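Local coordinates for encapsulated ferritin-like protein (Haliangium ochraceum, PDB 5N5F), which oxidises Fe(2+) to Fe(3+) as a ferritin-like ferroxidase, the cargo of an encapsulin nanocompartment in which the iron is stored, at residues 20-25 with 68-72. Numbering follows the deposited sequence.
Sequences NMHRAL and TLEWI
This is a buried, antiparallel helix-helix contact within the helical hairpin of the EncFtn domain. It joins the N-terminal part of helix 16-44 to the C-terminal part of helix 48-75. Residues 20-25 and 68-72 are both regular alpha-helix. The axes of the two segments come within 10.0 Å, with a signed crossing angle of -156°. In register, the CA atoms of Ala24 and Thr68 lie 6.5 Å apart, and those of Met21 and Ile72 7.0 Å. The small Ala24 sits at the centre, its CB 3.8 Å from Ile72 CG1 and 3.9 Å from Trp71 CZ3. Ala24 O lies 3.4 Å from Thr68 CG2. Met21 (t, p, p) curls its thioether across the gap. Its SD is 3.7 Å from Ile72 CG2, and its CE 3.9 Å from Trp71 CZ3. Leu25 CA-to-CB points away, yet its m, t conformer brings CD2 to 3.8 Å from Ile72 CD1. Trp71 has chi1 t and chi2 near 96°, which lays its ring beside Asn20 and Ala24. Asn20 ND2 and Trp71 NE1 form hydrogen bonds with Ser46 OG and Glu47 OE1 of one neighbouring subunit. Thr68 OG1 forms hydrogen bonds with His64 O and Glu31 OE1. Glu31 and His64 are probably iron ligands, as in related proteins, so the contact probably borders the ferroxidase site. No hydrogen bond links the two segments; apolar packing holds them.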
ATOM      1  N   ASN B  20      14.275  15.761  13.571  1.00 38.99           N
ATOM      2  CA  ASN B  20      14.479  14.912  14.740  1.00 42.36           C
ATOM      3  C   ASN B  20      13.160  14.587  15.426  1.00 37.95           C
ATOM      4  O   ASN B  20      12.996  13.485  15.960  1.00 31.90           O
ATOM      5  CB  ASN B  20      15.439  15.586  15.720  1.00 48.08           C
ATOM      6  CG  ASN B  20      16.868  15.597  15.217  1.00 51.75           C
ATOM      7  OD1 ASN B  20      17.342  14.619  14.635  1.00 50.24           O
ATOM      8  ND2 ASN B  20      17.562  16.707  15.433  1.00 54.03           N
ATOM      9  N   MET B  21      12.215  15.527  15.425  1.00 35.03           N
ATOM     10  CA  MET B  21      10.884  15.235  15.944  1.00 33.90           C
ATOM     11  C   MET B  21      10.176  14.201  15.078  1.00 34.26           C
ATOM     12  O   MET B  21       9.435  13.353  15.588  1.00 35.96           O
ATOM     13  CB  MET B  21      10.062  16.521  16.015  1.00 33.38           C
ATOM     14  CG  MET B  21       8.790  16.409  16.834  1.00 36.90           C
ATOM     15  SD  MET B  21       9.063  15.994  18.570  1.00 45.01           S
ATOM     16  CE  MET B  21      10.334  17.162  19.042  1.00 41.46           C
ATOM     17  N   HIS B  22      10.384  14.264  13.762  1.00 35.71           N
ATOM     18  CA  HIS B  22       9.829  13.250  12.871  1.00 32.78           C
ATOM     19  C   HIS B  22      10.356  11.866  13.235  1.00 36.13           C
ATOM     20  O   HIS B  22       9.581  10.917  13.399  1.00 34.28           O
ATOM     21  CB  HIS B  22      10.162  13.606  11.420  1.00 31.77           C
ATOM     22  CG  HIS B  22      10.015  12.464  10.463  1.00 34.19           C
ATOM     23  ND1 HIS B  22       8.791  11.927  10.127  1.00 31.98           N
ATOM     24  CD2 HIS B  22      10.939  11.756   9.768  1.00 35.53           C
ATOM     25  CE1 HIS B  22       8.967  10.939   9.268  1.00 40.79           C
ATOM     26  NE2 HIS B  22      10.261  10.814   9.034  1.00 35.05           N
ATOM     27  N   ARG B  23      11.677  11.737  13.379  1.00 32.20           N
ATOM     28  CA  ARG B  23      12.259  10.448  13.738  1.00 36.22           C
ATOM     29  C   ARG B  23      11.675   9.924  15.043  1.00 32.66           C
ATOM     30  O   ARG B  23      11.391   8.728  15.170  1.00 32.14           O
ATOM     31  CB  ARG B  23      13.781  10.567  13.838  1.00 35.99           C
ATOM     32  CG  ARG B  23      14.450  10.928  12.521  1.00 36.49           C
ATOM     33  CD  ARG B  23      15.965  10.994  12.639  1.00 38.95           C
ATOM     34  NE  ARG B  23      16.582  11.294  11.350  1.00 43.62           N
ATOM     35  CZ  ARG B  23      16.943  12.506  10.932  1.00 48.70           C
ATOM     36  NH1 ARG B  23      16.772  13.571  11.700  1.00 46.73           N
ATOM     37  NH2 ARG B  23      17.489  12.650   9.732  1.00 55.26           N
ATOM     38  N   ALA B  24      11.472  10.806  16.024  1.00 29.66           N
ATOM     39  CA  ALA B  24      10.927  10.358  17.300  1.00 29.10           C
ATOM     40  C   ALA B  24       9.453   9.996  17.176  1.00 29.66           C
ATOM     41  O   ALA B  24       9.008   8.988  17.738  1.00 27.58           O
ATOM     42  CB  ALA B  24      11.130  11.435  18.364  1.00 33.24           C
ATOM     43  N   LEU B  25       8.677  10.797  16.442  1.00 30.75           N
ATOM     44  CA  LEU B  25       7.250  10.519  16.310  1.00 28.90           C
ATOM     45  C   LEU B  25       6.999   9.212  15.561  1.00 27.14           C
ATOM     46  O   LEU B  25       6.095   8.450  15.922  1.00 29.29           O
ATOM     47  CB  LEU B  25       6.548  11.691  15.616  1.00 26.26           C
ATOM     48  CG  LEU B  25       6.328  12.933  16.489  1.00 30.48           C
ATOM     49  CD1 LEU B  25       5.862  14.131  15.656  1.00 34.45           C
ATOM     50  CD2 LEU B  25       5.321  12.634  17.588  1.00 24.19           C
ATOM     51  N   THR B  68      10.434   7.321  24.524  1.00 30.18           N
ATOM     52  CA  THR B  68      10.422   8.226  23.381  1.00 30.81           C
ATOM     53  C   THR B  68       9.549   9.445  23.655  1.00 31.65           C
ATOM     54  O   THR B  68       9.911  10.572  23.296  1.00 29.92           O
ATOM     55  CB  THR B  68       9.925   7.489  22.137  1.00 34.49           C
ATOM     56  OG1 THR B  68      10.716   6.308  21.917  1.00 31.90           O
ATOM     57  CG2 THR B  68      10.009   8.388  20.917  1.00 29.64           C
ATOM     58  N   LEU B  69       8.391   9.240  24.284  1.00 29.95           N
ATOM     59  CA  LEU B  69       7.482  10.353  24.535  1.00 31.97           C
ATOM     60  C   LEU B  69       8.117  11.369  25.473  1.00 32.60           C
ATOM     61  O   LEU B  69       7.965  12.581  25.282  1.00 31.95           O
ATOM     62  CB  LEU B  69       6.162   9.833  25.106  1.00 32.06           C
ATOM     63  CG  LEU B  69       5.088  10.873  25.447  1.00 33.62           C
ATOM     64  CD1 LEU B  69       4.725  11.754  24.247  1.00 29.14           C
ATOM     65  CD2 LEU B  69       3.848  10.176  25.982  1.00 33.88           C
ATOM     66  N   GLU B  70       8.850  10.897  26.485  1.00 34.86           N
ATOM     67  CA  GLU B  70       9.539  11.814  27.384  1.00 36.08           C
ATOM     68  C   GLU B  70      10.589  12.627  26.638  1.00 39.64           C
ATOM     69  O   GLU B  70      10.788  13.812  26.930  1.00 38.50           O
ATOM     70  CB  GLU B  70      10.173  11.045  28.542  1.00 41.25           C
ATOM     71  CG  GLU B  70      11.027  11.901  29.486  1.00 39.39           C
ATOM     72  CD  GLU B  70      10.243  12.997  30.186  1.00 44.67           C
ATOM     73  OE1 GLU B  70       9.005  13.049  30.029  1.00 45.14           O
ATOM     74  OE2 GLU B  70      10.869  13.814  30.900  1.00 45.23           O
ATOM     75  N   TRP B  71      11.279  12.012  25.675  1.00 34.82           N
ATOM     76  CA  TRP B  71      12.212  12.779  24.859  1.00 35.40           C
ATOM     77  C   TRP B  71      11.480  13.869  24.085  1.00 39.94           C
ATOM     78  O   TRP B  71      11.933  15.018  24.032  1.00 36.16           O
ATOM     79  CB  TRP B  71      12.967  11.859  23.906  1.00 35.19           C
ATOM     80  CG  TRP B  71      14.031  12.570  23.135  1.00 37.70           C
ATOM     81  CD1 TRP B  71      15.360  12.632  23.439  1.00 39.48           C
ATOM     82  CD2 TRP B  71      13.861  13.330  21.931  1.00 39.57           C
ATOM     83  NE1 TRP B  71      16.026  13.379  22.500  1.00 41.41           N
ATOM     84  CE2 TRP B  71      15.128  13.823  21.565  1.00 41.21           C
ATOM     85  CE3 TRP B  71      12.759  13.640  21.128  1.00 37.18           C
ATOM     86  CZ2 TRP B  71      15.325  14.605  20.430  1.00 41.48           C
ATOM     87  CZ3 TRP B  71      12.956  14.420  20.004  1.00 37.31           C
ATOM     88  CH2 TRP B  71      14.229  14.893  19.665  1.00 38.57           C
ATOM     89  N   ILE B  72      10.337  13.524  23.489  1.00 36.03           N
ATOM     90  CA  ILE B  72       9.529  14.518  22.787  1.00 36.65           C
ATOM     91  C   ILE B  72       9.109  15.633  23.738  1.00 33.99           C
ATOM     92  O   ILE B  72       9.172  16.819  23.392  1.00 38.27           O
ATOM     93  CB  ILE B  72       8.311  13.837  22.137  1.00 32.41           C
ATOM     94  CG1 ILE B  72       8.773  12.890  21.026  1.00 30.89           C
ATOM     95  CG2 ILE B  72       7.328  14.873  21.590  1.00 31.92           C
ATOM     96  CD1 ILE B  72       7.676  12.036  20.458  1.00 29.53           C
TER